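Side-chain contacts in biofilm-associated surface protein (Staphylococcus aureus, PDB 7C7U), which is a cell-wall-attached surface protein that takes part in biofilm formation, probably through a calcium-dependent switch to functional amyloid: residues T497-S502 / D508-F513; T462-N467 / V473-V478; D193-L198 / L380-L385; K162-V167 / D361-G366; D393-R398 / S404-E409. All coordinates share one frame; numbering follows the deposited sequence.

How the interactions relate
The five contacts fall into three groups along an elongated chain. Interactions 1 and 2 belong to one sheet, their centres about 8 Å apart, with K464 of interaction 2 salt-bridged to D501 of interaction 1 and V465 packed on F513. Interactions 3 and 4 lie on the far side of the chain's centre and share the pairing of strands 359-369 and 381-388; their centres are about 9 Å apart. Interaction 5 sits between, its centre about 24 Å from that of interaction 1 and about 23 Å from that of interaction 4. Calcium ions mark interactions 1, 4 and 5, so bound metal recurs from one group to the next.

Interaction 1. Residues T497-S502 / D508-F513; sequences TIAIDS and DEVNTF. With CA (calcium ion), chain G.
I498 and F513 close one end of this antiparallel hairpin, with I498 CB 4.1 Å from CE1 of the phenylalanine ring. Four backbone hydrogen bonds join I498 to N511 and I500 to E509, the shortest running 2.8 Å from I500 N to E509 O. The packed face carries I498, I500, E509 and N511: I498 CG2 meets N511 CB at 4.0 Å, the two isoleucines continue onto F484 of strand 483-487, and N511 ND2 bonds to P436 O. The opposite face is looser. There T497 CG2 brushes V510 CG1 at 3.9 Å, and V510 and T512 are largely open to solvent.

At the turn end two acids crowd together. D501 has CG anti to its backbone N (chi1 -176°), which brings its carboxylate against D508; D501 OD1 and D508 OD1 stand 3.5 Å apart, the carboxylate planes 39° apart. A water accepts from S502 N and probably donates to D508 OD1. K464 of the next strand pairs with D501 OD2 and, weakly, with D508 OD2.

E509 meanwhile sends OE1 to a calcium ion, at 2.3 Å. The lysine probably offsets the repulsion between the aspartates, while E509 ties the hairpin's other face to the metal.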
# COMPACT_ATOMS: atom_id res chain seq x y z
N THR A 497 -20.18 8.50 29.76
CA THR A 497 -19.44 8.10 28.57
C THR A 497 -18.02 8.64 28.65
O THR A 497 -17.82 9.82 28.98
CB THR A 497 -20.10 8.61 27.29
OG1 THR A 497 -21.45 8.17 27.24
CG2 THR A 497 -19.34 8.14 26.05
N ILE A 498 -17.04 7.79 28.36
CA ILE A 498 -15.67 8.23 28.10
C ILE A 498 -15.49 8.17 26.59
O ILE A 498 -15.56 7.09 25.98
CB ILE A 498 -14.62 7.38 28.85
CG1 ILE A 498 -13.20 7.80 28.43
CG2 ILE A 498 -14.85 5.88 28.71
CD1 ILE A 498 -12.87 9.26 28.80
N ALA A 499 -15.30 9.34 25.98
CA ALA A 499 -15.23 9.48 24.53
C ALA A 499 -13.84 9.95 24.13
O ALA A 499 -13.33 10.92 24.71
CB ALA A 499 -16.29 10.45 24.01
N ILE A 500 -13.26 9.28 23.13
CA ILE A 500 -11.93 9.58 22.61
C ILE A 500 -12.09 10.18 21.22
O ILE A 500 -12.50 9.50 20.27
CB ILE A 500 -11.04 8.33 22.58
CG1 ILE A 500 -11.18 7.53 23.87
CG2 ILE A 500 -9.58 8.72 22.37
CD1 ILE A 500 -10.70 8.24 25.11
N ASP A 501 -11.71 11.45 21.10
CA ASP A 501 -11.99 12.27 19.93
C ASP A 501 -10.71 12.45 19.13
O ASP A 501 -9.72 13.00 19.64
CB ASP A 501 -12.58 13.62 20.37
CG ASP A 501 -13.00 14.51 19.21
OD1 ASP A 501 -12.54 14.33 18.07
OD2 ASP A 501 -13.80 15.44 19.46
N SER A 502 -10.73 11.99 17.88
CA SER A 502 -9.66 12.20 16.91
C SER A 502 -10.00 13.40 16.03
O SER A 502 -11.17 13.61 15.71
CB SER A 502 -9.47 10.95 16.04
OG SER A 502 -8.74 11.25 14.85
N ASP A 508 -16.34 9.61 17.75
CA ASP A 508 -15.40 9.24 18.81
C ASP A 508 -15.49 7.75 19.09
O ASP A 508 -16.52 7.11 18.86
CB ASP A 508 -15.70 10.00 20.10
CG ASP A 508 -15.69 11.51 19.91
OD1 ASP A 508 -15.05 12.00 18.94
OD2 ASP A 508 -16.33 12.21 20.73
N GLU A 509 -14.39 7.19 19.59
CA GLU A 509 -14.44 5.87 20.20
C GLU A 509 -14.98 6.02 21.62
O GLU A 509 -14.47 6.85 22.39
CB GLU A 509 -13.06 5.22 20.20
CG GLU A 509 -12.54 4.83 18.79
CD GLU A 509 -13.32 3.68 18.17
OE1 GLU A 509 -12.90 3.16 17.12
OE2 GLU A 509 -14.37 3.28 18.73
N VAL A 510 -16.00 5.23 21.97
CA VAL A 510 -16.76 5.42 23.21
C VAL A 510 -16.78 4.14 24.03
O VAL A 510 -16.71 3.02 23.51
CB VAL A 510 -18.21 5.89 22.95
CG1 VAL A 510 -18.25 7.29 22.37
CG2 VAL A 510 -18.94 4.89 22.04
N ASN A 511 -16.89 4.32 25.35
CA ASN A 511 -17.26 3.28 26.29
C ASN A 511 -18.02 3.98 27.42
O ASN A 511 -18.03 5.22 27.50
CB ASN A 511 -16.02 2.53 26.80
CG ASN A 511 -16.35 1.17 27.40
OD1 ASN A 511 -17.49 0.72 27.37
ND2 ASN A 511 -15.35 0.52 27.97
N THR A 512 -18.67 3.20 28.28
CA THR A 512 -19.35 3.75 29.44
C THR A 512 -18.71 3.26 30.74
O THR A 512 -18.14 2.17 30.80
CB THR A 512 -20.84 3.41 29.46
OG1 THR A 512 -21.01 1.99 29.35
CG2 THR A 512 -21.57 4.11 28.32
N PHE A 513 -18.81 4.09 31.77
CA PHE A 513 -18.36 3.73 33.10
C PHE A 513 -19.36 4.31 34.09
O PHE A 513 -20.24 5.10 33.72
CB PHE A 513 -16.94 4.23 33.40
CG PHE A 513 -16.80 5.73 33.48
CD1 PHE A 513 -16.64 6.50 32.33
CD2 PHE A 513 -16.83 6.37 34.71
CE1 PHE A 513 -16.51 7.88 32.41
CE2 PHE A 513 -16.69 7.74 34.80
CZ PHE A 513 -16.54 8.50 33.65
CA CA G . -11.12 2.05 16.13
O HOH W 1 -13.46 11.58 16.95

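Interaction 2. Residues T462-N467 / V473-V478; sequences TAKVIN and VGTATV
A463 and A476 face each other as a hydrogen-bonded antiparallel pair, with A463 N to A476 O at 2.8 Å and a return bond from A476 N to A463 O. Further along, V465 N gives to G474 O, but V465 O receives two donors: V473 N at 2.7 Å and, weakly, G474 N at 3.4 Å. Two residues facing one make this a classic beta bulge.

CA-H...O contacts fill in between these bonds, the closest from T475 CA to A463 O at 3.2 Å. The methyl of T462 also leans on a carbonyl, CG2 to A476 O at 3.3 Å.

Apolar contacts cluster at the two ends. At the bulge V473 CG2, set between its own backbone N and carbonyl carbon, reaches V465 CG1 at 3.7 Å. At the other end V478 CG2 covers A463 CB at 3.9 Å. On the face opposite A463 and V465, K464 CG touches T475 CG2 more loosely, while its extended chain carries NZ to a salt bridge with D501.

Strand 472-477 is an outermost strand of this sheet; strand 462-466 lies between it and strand 494-501, and V486 of strand 483-487 packs on A463, V465 and A476.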
# COMPACT_ATOMS: atom_id res chain seq x y z
N THR A 462 -8.31 13.60 22.19
CA THR A 462 -8.87 14.27 23.35
C THR A 462 -9.92 13.36 23.98
O THR A 462 -10.84 12.89 23.30
CB THR A 462 -9.47 15.63 22.97
OG1 THR A 462 -8.46 16.44 22.35
CG2 THR A 462 -10.04 16.35 24.22
N ALA A 463 -9.79 13.13 25.28
CA ALA A 463 -10.75 12.36 26.03
C ALA A 463 -11.75 13.29 26.68
O ALA A 463 -11.38 14.34 27.23
CB ALA A 463 -10.07 11.49 27.10
N LYS A 464 -13.02 12.90 26.64
CA LYS A 464 -14.12 13.68 27.18
C LYS A 464 -14.96 12.77 28.06
O LYS A 464 -15.25 11.63 27.69
CB LYS A 464 -15.01 14.27 26.07
CG LYS A 464 -14.26 15.01 24.96
CD LYS A 464 -15.05 14.90 23.67
CE LYS A 464 -14.50 15.76 22.57
NZ LYS A 464 -15.27 15.48 21.31
N VAL A 465 -15.35 13.29 29.23
CA VAL A 465 -16.34 12.64 30.08
C VAL A 465 -17.66 13.37 29.89
O VAL A 465 -17.75 14.60 30.06
CB VAL A 465 -15.89 12.63 31.55
CG1 VAL A 465 -16.97 11.99 32.45
CG2 VAL A 465 -14.57 11.86 31.68
N ILE A 466 -18.69 12.63 29.50
CA ILE A 466 -19.99 13.16 29.11
C ILE A 466 -21.05 12.41 29.91
O ILE A 466 -21.01 11.18 29.98
CB ILE A 466 -20.24 13.01 27.60
CG1 ILE A 466 -19.10 13.63 26.78
CG2 ILE A 466 -21.57 13.60 27.19
CD1 ILE A 466 -19.12 13.18 25.32
N ASN A 467 -21.97 13.15 30.54
CA ASN A 467 -23.03 12.52 31.31
C ASN A 467 -24.13 11.99 30.37
O ASN A 467 -24.11 12.19 29.15
CB ASN A 467 -23.58 13.49 32.36
CG ASN A 467 -24.40 14.64 31.78
OD1 ASN A 467 -24.84 14.59 30.64
ND2 ASN A 467 -24.59 15.68 32.57
N VAL A 473 -18.52 17.01 31.01
CA VAL A 473 -18.15 17.49 32.34
C VAL A 473 -16.64 17.53 32.56
O VAL A 473 -16.19 18.15 33.53
CB VAL A 473 -18.83 16.66 33.46
CG1 VAL A 473 -20.36 16.63 33.26
CG2 VAL A 473 -18.28 15.24 33.53
N GLY A 474 -15.84 16.92 31.69
CA GLY A 474 -14.40 17.08 31.75
C GLY A 474 -13.76 16.70 30.43
O GLY A 474 -14.32 15.94 29.65
N THR A 475 -12.57 17.26 30.19
CA THR A 475 -11.79 16.93 28.99
C THR A 475 -10.31 16.91 29.33
O THR A 475 -9.85 17.62 30.24
CB THR A 475 -12.02 17.93 27.84
OG1 THR A 475 -11.44 19.20 28.17
CG2 THR A 475 -13.51 18.12 27.55
N ALA A 476 -9.55 16.12 28.57
CA ALA A 476 -8.10 16.08 28.72
C ALA A 476 -7.47 15.56 27.43
O ALA A 476 -8.14 14.96 26.58
CB ALA A 476 -7.68 15.20 29.90
N THR A 477 -6.16 15.77 27.30
CA THR A 477 -5.40 15.19 26.20
C THR A 477 -4.92 13.79 26.59
O THR A 477 -4.33 13.61 27.66
CB THR A 477 -4.20 16.06 25.81
OG1 THR A 477 -4.67 17.34 25.37
CG2 THR A 477 -3.41 15.41 24.67
N VAL A 478 -5.18 12.82 25.72
CA VAL A 478 -4.67 11.48 25.93
C VAL A 478 -3.16 11.48 25.73
O VAL A 478 -2.65 12.03 24.74
CB VAL A 478 -5.36 10.48 24.98
CG1 VAL A 478 -4.99 9.03 25.34
CG2 VAL A 478 -6.86 10.68 24.99

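Interaction 3. Residues D193-L198 / L380-L385; sequences DDLVNL and LGTSTL
L195 against L380 is a small apolar contact between the short helix 193-199 and the run into strand 381-388, an outermost strand of a four-stranded antiparallel sheet. Only 128 Å² is buried, and no hydrogen bond crosses between the segments. The two leucines meet at about a right angle, and L380 uses both its branches: CD1 touches L195 CD2 at 4.1 Å, while CD2 lies 4.2 Å from L195 CB. Its CG stands anti to the backbone N (chi1 168°), which projects this fork from just before the strand onto the helix. L195 extends its own branches the other way, across to the sheet, where CD1 comes within 4.4 Å of the T382 methyl CG2.

The threonine therefore turns its methyl to the leucine and keeps its hydroxyl for polar work, since T382 OG1 bonds to Y186 N. L188 touches both L195 and L380, and Y186 also packs on L195, so residues just before the helix complete the apolar patch. On the helix, D194 OD1 takes a weak bond from L195 N, and D194 OD2 bonds to Q256.

L195 is buried, whereas L380 is partly exposed, so the patch has an open margin. A helix following strand 183-187 rests on a second sheet, L195 on its edge strand and L198 on Y367 of strand 359-369, a sequence-distant helix-on-sheet contact within the larger beta-rich part of the chain.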
# COMPACT_ATOMS: atom_id res chain seq x y z
N ASP A 193 -3.58 -10.09 -30.01
CA ASP A 193 -3.44 -10.18 -31.46
C ASP A 193 -3.36 -8.81 -32.12
O ASP A 193 -2.63 -8.65 -33.11
CB ASP A 193 -4.58 -11.03 -32.05
CG ASP A 193 -5.96 -10.56 -31.62
OD1 ASP A 193 -6.07 -9.88 -30.59
OD2 ASP A 193 -6.94 -10.91 -32.31
N ASP A 194 -4.04 -7.80 -31.57
CA ASP A 194 -3.94 -6.49 -32.20
C ASP A 194 -2.55 -5.88 -32.02
O ASP A 194 -1.97 -5.34 -32.98
CB ASP A 194 -5.05 -5.56 -31.69
CG ASP A 194 -5.02 -5.32 -30.18
OD1 ASP A 194 -4.49 -6.14 -29.38
OD2 ASP A 194 -5.56 -4.28 -29.80
N LEU A 195 -1.98 -6.01 -30.83
CA LEU A 195 -0.63 -5.50 -30.58
C LEU A 195 0.43 -6.29 -31.35
O LEU A 195 1.44 -5.73 -31.78
CB LEU A 195 -0.34 -5.51 -29.08
CG LEU A 195 -1.26 -4.65 -28.19
CD1 LEU A 195 -0.76 -4.57 -26.74
CD2 LEU A 195 -1.45 -3.24 -28.74
N VAL A 196 0.24 -7.61 -31.50
CA VAL A 196 1.18 -8.42 -32.27
C VAL A 196 1.16 -8.01 -33.74
O VAL A 196 2.22 -7.91 -34.38
CB VAL A 196 0.85 -9.92 -32.10
CG1 VAL A 196 1.50 -10.76 -33.23
CG2 VAL A 196 1.30 -10.41 -30.74
N ASN A 197 -0.03 -7.75 -34.30
CA ASN A 197 -0.10 -7.29 -35.68
C ASN A 197 0.59 -5.94 -35.86
O ASN A 197 1.16 -5.65 -36.92
CB ASN A 197 -1.55 -7.21 -36.15
CG ASN A 197 -2.21 -8.57 -36.28
OD1 ASN A 197 -1.55 -9.60 -36.13
ND2 ASN A 197 -3.51 -8.59 -36.54
N LEU A 198 0.50 -5.08 -34.84
CA LEU A 198 1.17 -3.79 -34.90
C LEU A 198 2.68 -3.96 -34.91
O LEU A 198 3.39 -3.38 -35.75
CB LEU A 198 0.73 -2.91 -33.72
CG LEU A 198 -0.61 -2.19 -33.92
CD1 LEU A 198 -1.28 -1.90 -32.56
CD2 LEU A 198 -0.39 -0.89 -34.70
N LEU A 380 5.65 1.11 -28.64
CA LEU A 380 4.57 0.40 -27.96
C LEU A 380 5.01 0.10 -26.53
O LEU A 380 6.01 -0.60 -26.31
CB LEU A 380 4.22 -0.90 -28.68
CG LEU A 380 3.29 -1.88 -27.92
CD1 LEU A 380 1.98 -1.22 -27.61
CD2 LEU A 380 3.08 -3.18 -28.69
N GLY A 381 4.25 0.63 -25.57
CA GLY A 381 4.53 0.39 -24.16
C GLY A 381 3.29 -0.13 -23.47
O GLY A 381 2.18 0.33 -23.72
N THR A 382 3.48 -1.10 -22.62
CA THR A 382 2.36 -1.62 -21.85
C THR A 382 2.59 -1.25 -20.40
O THR A 382 3.66 -0.77 -20.03
CB THR A 382 2.23 -3.14 -21.99
OG1 THR A 382 3.46 -3.76 -21.58
CG2 THR A 382 1.89 -3.52 -23.44
N SER A 383 1.56 -1.46 -19.58
CA SER A 383 1.70 -1.22 -18.15
C SER A 383 0.67 -2.08 -17.43
O SER A 383 -0.32 -2.53 -18.04
CB SER A 383 1.53 0.25 -17.77
OG SER A 383 0.34 0.79 -18.33
N THR A 384 0.92 -2.29 -16.14
CA THR A 384 0.06 -3.04 -15.24
C THR A 384 -0.17 -2.22 -13.97
O THR A 384 0.80 -1.78 -13.35
CB THR A 384 0.68 -4.40 -14.86
OG1 THR A 384 0.71 -5.28 -15.98
CG2 THR A 384 -0.17 -5.10 -13.77
N LEU A 385 -1.44 -2.04 -13.59
CA LEU A 385 -1.79 -1.49 -12.26
C LEU A 385 -2.20 -2.67 -11.37
O LEU A 385 -3.22 -3.32 -11.63
CB LEU A 385 -2.89 -0.44 -12.37
CG LEU A 385 -3.50 0.05 -11.01
CD1 LEU A 385 -2.50 0.94 -10.31
CD2 LEU A 385 -4.80 0.75 -11.27

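Interaction 4. Residues K162-V167 / D361-G366; sequences KLNHQV and DFTFAG. With CA (calcium ion), chain C.
K162 and N164 belong to a calcium site on strand 163-171 and the turn before it, and beside that site they meet D361 and T363 of strand 359-369. The strands come from different beta sheets, so this is a side-chain contact between sheets and not strand pairing; no hydrogen bond crosses it directly. The calcium ion takes K162 O at 2.3 Å, N164 OD1 and two waters, with D77 and N161 completing six ligands.

T363 offers its methyl. Its OG1 takes the position between backbone N and carbonyl carbon (chi1 51°), leaving the methyl CG2 to face the other segment. There it touches K162 CG at 3.6 Å and N164 ND2 at 3.7 Å, so one methyl meets both the foot of the lysine and the asparagine amide. The lysine bends at chi2 and carries NZ past the threonine to a salt bridge with D192 and a bond to S159 O.

The N164 amide has its two ends occupied differently. OD1 goes to the metal, while ND2 bonds to T384 OG1 on strand 381-388, which fixes the rotation of the group and links the calcium site to the second sheet. The ion probably polarises this amide and strengthens ND2 as a donor.

D361 comes up beside the metal ligand without binding the ion, its carboxylate paired with K359. D361 OD2 stands 3.5 Å from N164 OD1, two acceptors that are not hydrogen-bonded, with the amide and carboxylate planes 59° apart.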
# COMPACT_ATOMS: atom_id res chain seq x y z
N LYS A 162 -3.25 -11.18 -18.05
CA LYS A 162 -1.99 -11.11 -18.79
C LYS A 162 -0.87 -11.76 -17.98
O LYS A 162 -1.01 -12.05 -16.80
CB LYS A 162 -1.60 -9.66 -19.11
CG LYS A 162 -2.67 -8.82 -19.77
CD LYS A 162 -3.07 -9.42 -21.09
CE LYS A 162 -3.95 -8.46 -21.88
NZ LYS A 162 -4.50 -9.19 -23.06
N LEU A 163 0.26 -12.00 -18.63
CA LEU A 163 1.47 -12.42 -17.92
C LEU A 163 2.22 -11.16 -17.55
O LEU A 163 2.94 -10.59 -18.38
CB LEU A 163 2.31 -13.38 -18.75
CG LEU A 163 1.54 -14.61 -19.23
CD1 LEU A 163 2.26 -15.26 -20.41
CD2 LEU A 163 1.34 -15.59 -18.09
N ASN A 164 2.05 -10.69 -16.31
CA ASN A 164 2.52 -9.36 -15.93
C ASN A 164 4.01 -9.37 -15.57
O ASN A 164 4.58 -10.40 -15.18
CB ASN A 164 1.72 -8.82 -14.74
CG ASN A 164 0.22 -9.00 -14.93
OD1 ASN A 164 -0.35 -9.99 -14.50
ND2 ASN A 164 -0.41 -8.07 -15.63
N HIS A 165 4.63 -8.20 -15.73
CA HIS A 165 5.98 -8.01 -15.23
C HIS A 165 6.09 -6.62 -14.63
O HIS A 165 5.31 -5.72 -14.94
CB HIS A 165 7.08 -8.22 -16.32
CG HIS A 165 6.88 -7.46 -17.60
ND1 HIS A 165 7.04 -6.10 -17.70
CD2 HIS A 165 6.60 -7.89 -18.86
CE1 HIS A 165 6.85 -5.71 -18.95
NE2 HIS A 165 6.57 -6.78 -19.68
N GLN A 166 7.03 -6.48 -13.72
CA GLN A 166 7.33 -5.19 -13.12
C GLN A 166 8.82 -5.12 -12.85
O GLN A 166 9.45 -6.12 -12.51
CB GLN A 166 6.53 -5.00 -11.81
CG GLN A 166 6.65 -3.64 -11.17
CD GLN A 166 6.03 -3.62 -9.78
OE1 GLN A 166 6.21 -4.56 -9.00
NE2 GLN A 166 5.30 -2.56 -9.46
N VAL A 167 9.38 -3.92 -13.00
CA VAL A 167 10.79 -3.68 -12.72
C VAL A 167 10.88 -2.36 -11.95
O VAL A 167 10.08 -1.44 -12.16
CB VAL A 167 11.63 -3.68 -14.03
CG1 VAL A 167 11.30 -2.48 -14.91
CG2 VAL A 167 13.10 -3.73 -13.72
N ASP A 361 -5.44 -7.09 -11.15
CA ASP A 361 -4.52 -6.43 -12.08
C ASP A 361 -5.30 -5.78 -13.22
O ASP A 361 -6.22 -6.39 -13.78
CB ASP A 361 -3.54 -7.44 -12.68
CG ASP A 361 -2.57 -7.95 -11.66
OD1 ASP A 361 -2.16 -7.15 -10.78
OD2 ASP A 361 -2.22 -9.14 -11.72
N PHE A 362 -4.90 -4.56 -13.59
CA PHE A 362 -5.43 -3.90 -14.77
C PHE A 362 -4.28 -3.57 -15.71
O PHE A 362 -3.20 -3.17 -15.26
CB PHE A 362 -6.21 -2.64 -14.42
CG PHE A 362 -7.28 -2.87 -13.36
CD1 PHE A 362 -6.96 -2.84 -12.02
CD2 PHE A 362 -8.57 -3.17 -13.74
CE1 PHE A 362 -7.93 -3.08 -11.04
CE2 PHE A 362 -9.55 -3.40 -12.76
CZ PHE A 362 -9.22 -3.36 -11.42
N THR A 363 -4.50 -3.75 -17.00
CA THR A 363 -3.43 -3.58 -17.98
C THR A 363 -3.79 -2.49 -18.96
O THR A 363 -4.96 -2.19 -19.18
CB THR A 363 -3.13 -4.90 -18.70
OG1 THR A 363 -4.34 -5.45 -19.20
CG2 THR A 363 -2.49 -5.89 -17.73
N PHE A 364 -2.74 -1.85 -19.51
CA PHE A 364 -2.86 -0.70 -20.39
C PHE A 364 -1.79 -0.81 -21.47
O PHE A 364 -0.80 -1.53 -21.32
CB PHE A 364 -2.67 0.62 -19.64
CG PHE A 364 -3.44 0.68 -18.37
CD1 PHE A 364 -2.94 0.08 -17.22
CD2 PHE A 364 -4.69 1.27 -18.33
CE1 PHE A 364 -3.68 0.11 -16.03
CE2 PHE A 364 -5.42 1.30 -17.15
CZ PHE A 364 -4.91 0.72 -16.01
N ALA A 365 -2.01 -0.08 -22.57
CA ALA A 365 -1.03 0.01 -23.66
C ALA A 365 -1.10 1.38 -24.32
O ALA A 365 -2.15 2.04 -24.32
CB ALA A 365 -1.24 -1.10 -24.72
N GLY A 366 0.03 1.80 -24.90
CA GLY A 366 0.10 3.04 -25.65
C GLY A 366 1.13 2.88 -26.75
O GLY A 366 2.08 2.11 -26.62
CA CA C . -1.40 -12.32 -14.53
O HOH W 2 -1.28 -14.70 -14.50
O HOH W 3 -2.81 -10.77 -13.33

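Interaction 5. Residues D393-R398 / S404-E409; sequences DGLLDR and SLSDAE. With CA (calcium ion), chain D; CA (calcium ion), chain E.
D393 and D407 are joined by metal: the carboxylate of D393 bridges two calcium ions that lie 4.1 Å apart. D393 OD1 binds the first at 2.4 Å, while D393 OD2 takes the second at 2.1 Å, where D407 O is a further ligand from across the contact. With chi1 at 64°, CG is tucked between backbone N and carbonyl carbon, folding the carboxylate back over its own loop; L395 N then gives a straight bond to OD1, an Asx turn.

D389, D391, D393, L395 and E400 bind the first ion at the spacing of an EF-hand-like calcium loop, the leucine through its backbone O. The second ion is shared with E400, D391, N410 and D420.

A water finishes the link on the first ion's side. Bound to that calcium, it donates to D397 OD1 at 2.6 Å and to A408 O at 2.5 Å, so the two segments share one metal-held water; the D397 carboxylate is also hydrogen-bonded to S23. Next to it A408 CB packs on D397 CA at 4.1 Å. At the other end of the contact L395 CD1 lies against two hydroxyls, 3.9 Å from S406 OG and slightly farther from S404 OG. D407 OD1 also receives E409 N in a second Asx turn, the donor lying well out of the carboxylate plane.

Helix 397-404 spans the gap between the segments. D420, opening helix 420-427, packs on L395 and S406, while L396 and R398 lean back on L387 of strand 381-388.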
# COMPACT_ATOMS: atom_id res chain seq x y z
N ASP A 393 -9.93 -6.02 3.96
CA ASP A 393 -10.75 -5.12 4.78
C ASP A 393 -11.39 -3.99 3.97
O ASP A 393 -12.00 -3.09 4.56
CB ASP A 393 -9.93 -4.52 5.93
CG ASP A 393 -8.79 -3.64 5.46
OD1 ASP A 393 -8.74 -3.28 4.27
OD2 ASP A 393 -7.93 -3.30 6.31
N GLY A 394 -11.25 -4.01 2.65
CA GLY A 394 -11.86 -3.00 1.80
C GLY A 394 -10.98 -1.81 1.47
O GLY A 394 -11.34 -1.03 0.58
N LEU A 395 -9.85 -1.63 2.14
CA LEU A 395 -8.93 -0.53 1.87
C LEU A 395 -7.70 -1.05 1.14
O LEU A 395 -6.96 -1.87 1.70
CB LEU A 395 -8.47 0.14 3.17
CG LEU A 395 -9.55 0.72 4.09
CD1 LEU A 395 -8.86 1.43 5.27
CD2 LEU A 395 -10.47 1.66 3.35
N LEU A 396 -7.45 -0.53 -0.07
CA LEU A 396 -6.29 -0.99 -0.84
C LEU A 396 -5.01 -0.84 -0.02
O LEU A 396 -4.89 0.07 0.80
CB LEU A 396 -6.15 -0.19 -2.14
CG LEU A 396 -7.25 -0.38 -3.18
CD1 LEU A 396 -7.00 0.48 -4.43
CD2 LEU A 396 -7.35 -1.86 -3.55
N ASP A 397 -4.06 -1.75 -0.25
CA ASP A 397 -2.73 -1.65 0.34
C ASP A 397 -2.20 -0.23 0.29
O ASP A 397 -1.83 0.36 1.32
CB ASP A 397 -1.74 -2.55 -0.40
CG ASP A 397 -1.87 -4.01 -0.03
OD1 ASP A 397 -2.97 -4.46 0.34
OD2 ASP A 397 -0.86 -4.73 -0.16
N ARG A 398 -2.14 0.35 -0.92
CA ARG A 398 -1.53 1.66 -1.05
C ARG A 398 -2.37 2.75 -0.40
O ARG A 398 -1.82 3.74 0.08
CB ARG A 398 -1.28 1.99 -2.53
CG ARG A 398 -2.49 2.37 -3.32
CD ARG A 398 -2.12 2.44 -4.80
NE ARG A 398 -1.85 1.12 -5.33
CZ ARG A 398 -1.15 0.87 -6.43
NH1 ARG A 398 -0.61 1.85 -7.15
NH2 ARG A 398 -0.98 -0.38 -6.81
N SER A 404 -4.82 6.30 5.17
CA SER A 404 -5.36 6.00 6.49
C SER A 404 -4.29 5.66 7.52
O SER A 404 -4.56 5.80 8.73
CB SER A 404 -6.35 4.84 6.37
OG SER A 404 -5.68 3.61 6.13
N LEU A 405 -3.11 5.22 7.10
CA LEU A 405 -2.02 4.74 7.95
C LEU A 405 -2.36 3.48 8.72
O LEU A 405 -1.57 3.03 9.56
CB LEU A 405 -1.54 5.82 8.93
CG LEU A 405 -1.33 7.20 8.32
CD1 LEU A 405 -0.82 8.19 9.36
CD2 LEU A 405 -0.36 7.09 7.14
N SER A 406 -3.51 2.87 8.44
CA SER A 406 -3.81 1.58 9.02
C SER A 406 -2.85 0.52 8.45
O SER A 406 -2.17 0.73 7.44
CB SER A 406 -5.26 1.20 8.74
OG SER A 406 -5.66 1.60 7.45
N ASP A 407 -2.82 -0.63 9.12
CA ASP A 407 -1.98 -1.73 8.70
C ASP A 407 -2.60 -2.41 7.48
O ASP A 407 -3.78 -2.77 7.50
CB ASP A 407 -1.81 -2.71 9.87
CG ASP A 407 -0.80 -3.82 9.59
OD1 ASP A 407 -0.40 -4.03 8.42
OD2 ASP A 407 -0.42 -4.51 10.56
N ALA A 408 -1.81 -2.54 6.40
CA ALA A 408 -2.25 -3.19 5.16
C ALA A 408 -2.33 -4.72 5.27
O ALA A 408 -2.91 -5.35 4.38
CB ALA A 408 -1.33 -2.82 4.00
N GLU A 409 -1.75 -5.32 6.32
CA GLU A 409 -1.78 -6.76 6.54
C GLU A 409 -2.49 -7.14 7.84
O GLU A 409 -2.17 -8.16 8.46
CB GLU A 409 -0.36 -7.34 6.54
CG GLU A 409 0.44 -7.06 5.27
CD GLU A 409 1.56 -6.04 5.50
OE1 GLU A 409 1.31 -5.02 6.18
OE2 GLU A 409 2.68 -6.26 5.00
CA CA D . -6.59 -3.59 3.20
CA CA E . -6.01 -3.06 7.19
O HOH W 4 -4.14 -4.10 2.62